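Local structure of dipeptide transport protein DPPA (Bacillus subtilis, 1HI9) at the interface of chains A and B and the interface of chains A and C. The protein hydrolyses N-terminal residues from peptides containing D-amino acids, as a zinc-dependent, self-compartmentalizing aminopeptidase that assembles into a homodecamer. Sequence-based numbering; all coordinates share one arbitrary frame. Chains: chain A/B/C, Dipeptide transport protein DPPA.

Contact 1: the interface of chains A and B. Residues chain A 234-236, 263, 267; chain B 235, 259-260, 263.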
# COMPACT_ATOMS: atom_id res chain seq x y z
N LEU A 234 32.85 -14.96 -7.89
CA LEU A 234 32.28 -16.28 -7.67
C LEU A 234 32.36 -17.06 -8.98
O LEU A 234 32.43 -18.29 -8.98
CB LEU A 234 30.82 -16.16 -7.25
CG LEU A 234 30.38 -16.59 -5.85
CD1 LEU A 234 31.42 -16.24 -4.80
CD2 LEU A 234 29.05 -15.92 -5.55
N MET A 235 32.34 -16.35 -10.10
CA MET A 235 32.40 -16.99 -11.40
C MET A 235 33.74 -17.66 -11.63
O MET A 235 34.79 -17.05 -11.43
CB MET A 235 32.14 -15.98 -12.51
CG MET A 235 31.90 -16.62 -13.86
SD MET A 235 31.57 -15.42 -15.15
CE MET A 235 33.26 -15.08 -15.72
N PRO A 236 33.73 -18.93 -12.07
CA PRO A 236 34.98 -19.65 -12.33
C PRO A 236 35.86 -18.89 -13.32
O PRO A 236 35.36 -18.31 -14.28
CB PRO A 236 34.50 -20.98 -12.89
CG PRO A 236 33.17 -21.17 -12.24
CD PRO A 236 32.57 -19.79 -12.35
N VAL A 263 27.64 -11.90 -17.18
CA VAL A 263 27.50 -12.69 -15.96
C VAL A 263 28.05 -11.98 -14.72
O VAL A 263 27.36 -11.90 -13.70
CB VAL A 263 28.20 -14.05 -16.11
CG1 VAL A 263 28.15 -14.82 -14.80
CG2 VAL A 263 27.50 -14.85 -17.21
N LEU A 267 25.90 -10.74 -11.53
CA LEU A 267 26.16 -11.18 -10.16
C LEU A 267 26.33 -9.97 -9.25
O LEU A 267 25.82 -9.94 -8.13
CB LEU A 267 27.42 -12.03 -10.10
CG LEU A 267 27.35 -13.39 -10.81
CD1 LEU A 267 28.74 -13.97 -10.97
CD2 LEU A 267 26.46 -14.33 -10.02
N MET B 235 27.07 -18.44 -18.59
CA MET B 235 28.36 -18.58 -17.93
C MET B 235 29.38 -19.31 -18.82
O MET B 235 29.11 -20.37 -19.35
CB MET B 235 28.20 -19.35 -16.61
CG MET B 235 29.44 -19.30 -15.74
SD MET B 235 29.26 -20.22 -14.21
CE MET B 235 29.78 -21.85 -14.76
N GLN B 259 31.15 -23.94 -6.92
CA GLN B 259 30.96 -22.54 -7.24
C GLN B 259 30.26 -22.34 -8.58
O GLN B 259 29.53 -21.36 -8.75
CB GLN B 259 32.30 -21.81 -7.21
CG GLN B 259 32.80 -21.62 -5.79
CD GLN B 259 33.93 -20.64 -5.69
OE1 GLN B 259 34.18 -20.06 -4.63
NE2 GLN B 259 34.64 -20.45 -6.80
N ALA B 260 30.46 -23.25 -9.52
CA ALA B 260 29.78 -23.14 -10.80
C ALA B 260 28.28 -23.33 -10.54
O ALA B 260 27.44 -22.72 -11.20
CB ALA B 260 30.30 -24.19 -11.77
N VAL B 263 26.82 -19.99 -9.15
CA VAL B 263 26.62 -19.00 -10.20
C VAL B 263 25.52 -19.39 -11.18
O VAL B 263 24.67 -18.56 -11.52
CB VAL B 263 27.94 -18.77 -10.97
CG1 VAL B 263 27.72 -17.84 -12.14
CG2 VAL B 263 28.99 -18.19 -10.02

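Contact 2: the interface of chains A and B. Residues chain A 231, 263, 266-267, 270; chain B 263, 266-267, 270.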
# COMPACT_ATOMS: atom_id res chain seq x y z
N TRP A 231 30.92 -10.92 -5.35
CA TRP A 231 29.88 -11.61 -6.11
C TRP A 231 30.44 -12.07 -7.47
O TRP A 231 30.32 -13.24 -7.83
CB TRP A 231 28.67 -10.69 -6.34
CG TRP A 231 27.53 -10.88 -5.36
CD1 TRP A 231 27.15 -10.03 -4.35
CD2 TRP A 231 26.58 -11.97 -5.34
NE1 TRP A 231 26.03 -10.52 -3.71
CE2 TRP A 231 25.67 -11.70 -4.29
CE3 TRP A 231 26.43 -13.13 -6.10
CZ2 TRP A 231 24.60 -12.56 -4.00
CZ3 TRP A 231 25.37 -13.99 -5.80
CH2 TRP A 231 24.46 -13.69 -4.76
N VAL A 263 27.64 -11.90 -17.18
CA VAL A 263 27.50 -12.69 -15.96
C VAL A 263 28.05 -11.98 -14.72
O VAL A 263 27.36 -11.90 -13.70
CB VAL A 263 28.20 -14.05 -16.11
CG1 VAL A 263 28.15 -14.82 -14.80
CG2 VAL A 263 27.50 -14.85 -17.21
N GLU A 266 25.89 -9.16 -13.79
CA GLU A 266 24.62 -9.70 -13.32
C GLU A 266 24.76 -10.13 -11.85
O GLU A 266 23.87 -9.93 -11.03
CB GLU A 266 24.19 -10.90 -14.17
CG GLU A 266 22.78 -11.38 -13.86
CD GLU A 266 21.73 -10.35 -14.24
OE1 GLU A 266 20.62 -10.40 -13.68
OE2 GLU A 266 21.99 -9.50 -15.11
N LEU A 267 25.90 -10.74 -11.53
CA LEU A 267 26.16 -11.18 -10.16
C LEU A 267 26.33 -9.97 -9.25
O LEU A 267 25.82 -9.94 -8.13
CB LEU A 267 27.42 -12.03 -10.10
CG LEU A 267 27.35 -13.39 -10.81
CD1 LEU A 267 28.74 -13.97 -10.97
CD2 LEU A 267 26.46 -14.33 -10.02
N ARG A 270 23.32 -8.14 -7.61
CA ARG A 270 22.67 -8.69 -6.43
C ARG A 270 23.21 -8.13 -5.11
O ARG A 270 22.61 -8.33 -4.06
CB ARG A 270 22.82 -10.22 -6.43
CG ARG A 270 22.37 -10.88 -7.71
CD ARG A 270 20.90 -10.58 -7.97
NE ARG A 270 20.03 -11.68 -7.54
CZ ARG A 270 19.97 -12.86 -8.14
NH1 ARG A 270 20.73 -13.11 -9.20
NH2 ARG A 270 19.15 -13.81 -7.69
N VAL B 263 26.82 -19.99 -9.15
CA VAL B 263 26.62 -19.00 -10.20
C VAL B 263 25.52 -19.39 -11.18
O VAL B 263 24.67 -18.56 -11.52
CB VAL B 263 27.94 -18.77 -10.97
CG1 VAL B 263 27.72 -17.84 -12.14
CG2 VAL B 263 28.99 -18.19 -10.02
N GLU B 266 22.24 -19.00 -9.46
CA GLU B 266 22.00 -17.58 -9.22
C GLU B 266 21.47 -16.94 -10.50
O GLU B 266 20.55 -16.13 -10.45
CB GLU B 266 23.29 -16.89 -8.81
CG GLU B 266 23.07 -15.47 -8.35
CD GLU B 266 22.26 -15.41 -7.04
OE1 GLU B 266 21.64 -14.36 -6.76
OE2 GLU B 266 22.26 -16.40 -6.27
N LEU B 267 22.05 -17.30 -11.64
CA LEU B 267 21.61 -16.77 -12.92
C LEU B 267 20.20 -17.25 -13.23
O LEU B 267 19.35 -16.47 -13.65
CB LEU B 267 22.55 -17.22 -14.03
CG LEU B 267 23.97 -16.67 -14.00
CD1 LEU B 267 24.86 -17.45 -14.97
CD2 LEU B 267 23.94 -15.19 -14.37
N ARG B 270 17.01 -15.50 -11.93
CA ARG B 270 16.53 -14.28 -12.57
C ARG B 270 15.46 -14.54 -13.64
O ARG B 270 14.82 -13.60 -14.12
CB ARG B 270 17.69 -13.52 -13.21
CG ARG B 270 18.85 -13.26 -12.27
CD ARG B 270 18.39 -12.44 -11.07
NE ARG B 270 18.70 -11.02 -11.22
CZ ARG B 270 19.93 -10.51 -11.19
NH1 ARG B 270 20.97 -11.31 -11.00
NH2 ARG B 270 20.13 -9.20 -11.34

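Contact 3: the interface of chains A and C. Residues chain A 23, 28, 32, 64; chain C 16-17, 19-20, 26.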
# COMPACT_ATOMS: atom_id res chain seq x y z
N SER A 23 11.34 2.35 -16.95
CA SER A 23 9.98 1.90 -17.26
C SER A 23 8.99 2.12 -16.11
O SER A 23 7.79 2.22 -16.33
CB SER A 23 9.97 0.42 -17.69
OG SER A 23 10.56 -0.41 -16.71
N TYR A 28 8.47 7.85 -18.72
CA TYR A 28 8.92 6.74 -19.56
C TYR A 28 8.19 6.61 -20.90
O TYR A 28 8.83 6.46 -21.94
CB TYR A 28 8.81 5.42 -18.79
CG TYR A 28 9.21 4.22 -19.62
CD1 TYR A 28 10.54 4.04 -20.04
CD2 TYR A 28 8.26 3.29 -20.02
CE1 TYR A 28 10.90 2.96 -20.84
CE2 TYR A 28 8.61 2.21 -20.82
CZ TYR A 28 9.93 2.05 -21.23
OH TYR A 28 10.27 0.98 -22.02
N ARG A 32 10.07 6.52 -24.58
CA ARG A 32 10.15 5.48 -25.60
C ARG A 32 9.55 5.92 -26.92
O ARG A 32 9.89 5.39 -27.98
CB ARG A 32 9.50 4.19 -25.11
CG ARG A 32 8.01 4.24 -24.93
CD ARG A 32 7.51 2.91 -24.39
NE ARG A 32 6.05 2.91 -24.24
CZ ARG A 32 5.35 1.95 -23.65
NH1 ARG A 32 5.96 0.89 -23.13
NH2 ARG A 32 4.03 2.07 -23.58
N ASN A 64 12.71 -3.61 -24.23
CA ASN A 64 11.37 -3.71 -24.77
C ASN A 64 10.80 -2.28 -24.82
O ASN A 64 9.59 -2.05 -24.62
CB ASN A 64 10.49 -4.62 -23.88
CG ASN A 64 10.49 -4.20 -22.42
OD1 ASN A 64 10.94 -3.09 -22.07
ND2 ASN A 64 9.97 -5.07 -21.55
N PRO C 16 7.63 -9.59 -27.21
CA PRO C 16 8.85 -10.25 -26.72
C PRO C 16 8.78 -10.90 -25.35
O PRO C 16 9.43 -11.91 -25.11
CB PRO C 16 9.87 -9.12 -26.73
CG PRO C 16 9.04 -7.97 -26.29
CD PRO C 16 7.76 -8.13 -27.10
N ASP C 17 8.01 -10.30 -24.44
CA ASP C 17 7.93 -10.83 -23.09
C ASP C 17 6.54 -10.74 -22.48
O ASP C 17 5.60 -10.28 -23.12
CB ASP C 17 8.93 -10.09 -22.20
CG ASP C 17 8.78 -8.58 -22.27
OD1 ASP C 17 9.73 -7.90 -22.69
OD2 ASP C 17 7.69 -8.07 -21.92
N THR C 19 5.29 -8.72 -20.37
CA THR C 19 4.74 -7.41 -20.03
C THR C 19 3.66 -7.10 -21.05
O THR C 19 2.87 -6.18 -20.85
CB THR C 19 5.79 -6.26 -20.06
OG1 THR C 19 6.25 -6.06 -21.40
CG2 THR C 19 6.98 -6.59 -19.15
N PHE C 20 3.65 -7.85 -22.15
CA PHE C 20 2.67 -7.67 -23.21
C PHE C 20 1.50 -8.66 -23.12
O PHE C 20 0.47 -8.45 -23.76
CB PHE C 20 3.31 -7.82 -24.59
CG PHE C 20 4.24 -6.70 -24.97
CD1 PHE C 20 5.54 -6.65 -24.45
CD2 PHE C 20 3.83 -5.69 -25.85
CE1 PHE C 20 6.41 -5.63 -24.81
CE2 PHE C 20 4.69 -4.67 -26.21
CZ PHE C 20 5.99 -4.63 -25.69
N ARG C 26 2.38 -3.46 -17.57
CA ARG C 26 2.48 -2.24 -18.36
C ARG C 26 2.20 -2.25 -19.87
O ARG C 26 1.61 -1.30 -20.39
CB ARG C 26 3.87 -1.62 -18.11
CG ARG C 26 4.41 -0.68 -19.18
CD ARG C 26 5.76 -0.10 -18.73
NE ARG C 26 6.57 -1.13 -18.07
CZ ARG C 26 7.57 -1.80 -18.64
NH1 ARG C 26 7.91 -1.56 -19.90
NH2 ARG C 26 8.21 -2.74 -17.94
O HOH W 1 2.43 1.08 -21.60

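Contact 1: the interface of chains A and B
B:Val263, on helix 254-268, packs against the loop formed by A:Leu234, A:Met235 and A:Pro236 in this two-fold subunit interface of the M55-family decamer. Its two methyls divide the work. B:Val263 CG2 faces the loop, lying 3.6 Å from A:Leu234 O and 3.9 Å from A:Leu234 CB. B:Val263 CG1, held anti to the backbone N (chi1 175°), turns the other way and meets A:Val263 CG1 at 4.0 Å, the two valine side chains crossing at about a right angle. The same methyl also touches A:Leu267 CD1, those side chains again crossing at about a right angle.

The two methionines run antiparallel, A:Met235 and B:Met235 sliding past each other with their CG methylenes 4.1 Å apart. Extended chi1 and chi2 bring the B:Met235 sulfur to the A:Pro236 ring, SD to CD 3.8 Å, the side chains crossing at about a right angle; the bend at chi3 (88°) turns CE. CG of that ring rests near CA and CB of B:Ala260. A:Val263 CG2 approaches the B:Met235 backbone at CA, 3.9 Å away, the twin of the A:Met235 contact with B:Val263. B:Gln259 comes beside the A:Leu234 carbonyl, its amide NE2 3.8 Å from that oxygen.

Contact 2: the interface of chains A and B
A:Glu266 and B:Arg270 form an ionic pair in the two-fold interface of this M55 peptidase, with B:Glu266 and A:Arg270 as its twin; each glutamate sits on helix 254-268 and each arginine just beyond it. The salt bridges measure 2.7 Å, from A:Arg270 NH2 to B:Glu266 OE1 and likewise in the twin. As modelled, each carboxylate lies over one face of the opposing guanidinium, offset toward its rim, with planes about 42° apart for A:Arg270 and B:Glu266. The attraction is probably mainly electrostatic, since the modelled N-H groups do not point at OE1. Both arginines are poorly ordered and OE1 is modelled too close to CZ, so the detailed stacking is doubtful, as is the guanidinium-guanidinium approach.

Directed hydrogen bonds go instead, in the model, to main-chain carbonyls. B:Arg270 NH1 donates to A:Glu266 O at 3.2 Å and nearly straight (175° at H), and A:Arg270 NH1 does the same to B:Glu266 O at 3.3 Å. Each acceptor lies in the guanidinium plane, whereas the donor stands well above the carbonyl plane. Bends at chi2 and chi3 (chi3 -98° in chain A) fold each arginine into this double engagement.

Carbon contacts flank the charges. The benzo end of the indole meets the carboxylate, A:Trp231 CZ3 lying 3.6 Å from B:Glu266 CD. A:Leu267 CD2 meets the B:Glu266 CG methylene at 3.9 Å, and B:Leu267 CD2 lies 4.0 Å from A:Glu266 CG.

Contact 3: the interface of chains A and C
The backbone facing across this patch is mostly loop: A:Ser23, A:Asn64, C:Pro16, C:Asp17, C:Thr19, C:Phe20 and C:Arg26 all lie in loops, while A:Tyr28 and A:Arg32 belong to helix 28-48. The M55 peptidase is a homodecamer, and this A-C interface departs from an exact two-fold.

C:Arg26 reaches across with its guanidinium laid flat over A:Ser23, whose CB sits above the centre of one face, 3.4 Å from CZ. The chain is extended at chi2 and then bends at chi3 (40°), turning the flat group toward the serine. A:Tyr28 stands at a right angle to the guanidinium, its ring carbon CE2 lying 3.9 Å from C:Arg26 NH1. Within chain A, A:Ser23 CA lies over the centre of the tyrosine ring, so the tyrosine probably helps to position the serine.

The A:Asn64 and C:Asp17 side chains cross at about a right angle, with amide and carboxylate planes 67° apart. A:Asn64 ND2 donates to C:Asp17 OD1 at 3.1 Å in a fairly straight bond, on the syn side but 27° out of the carboxylate plane. The carboxylate is probably restrained from within chain C, where OD2 accepts from the C:Thr19 backbone N on its anti lone pair and from the hydroxyl OG1 nearly along the C-O axis. A water links the chains as well, lying 2.7 Å from A:Arg32 NH2 and 2.8 Å from C:Arg26 O.

Contacts 1 and 2 are neighbouring stretches of the same A-B interface, their C-alpha centres about 7 Å apart, and they share A:Val263, A:Leu267 and B:Val263 on helix 254-268. Apolar packing in contact 1 thus continues directly into the charged pairs of contact 2. Contact 3 joins chain A to a different neighbour, its C-alpha centre about 29 Å from that of contact 1 and about 23 Å from that of contact 2, so one subunit uses separate surfaces for these two neighbours, consistent with assembly into a decamer. The centres of contacts 2 and 3 each lie about 17 Å from an active-site His115, in chains A and C respectively.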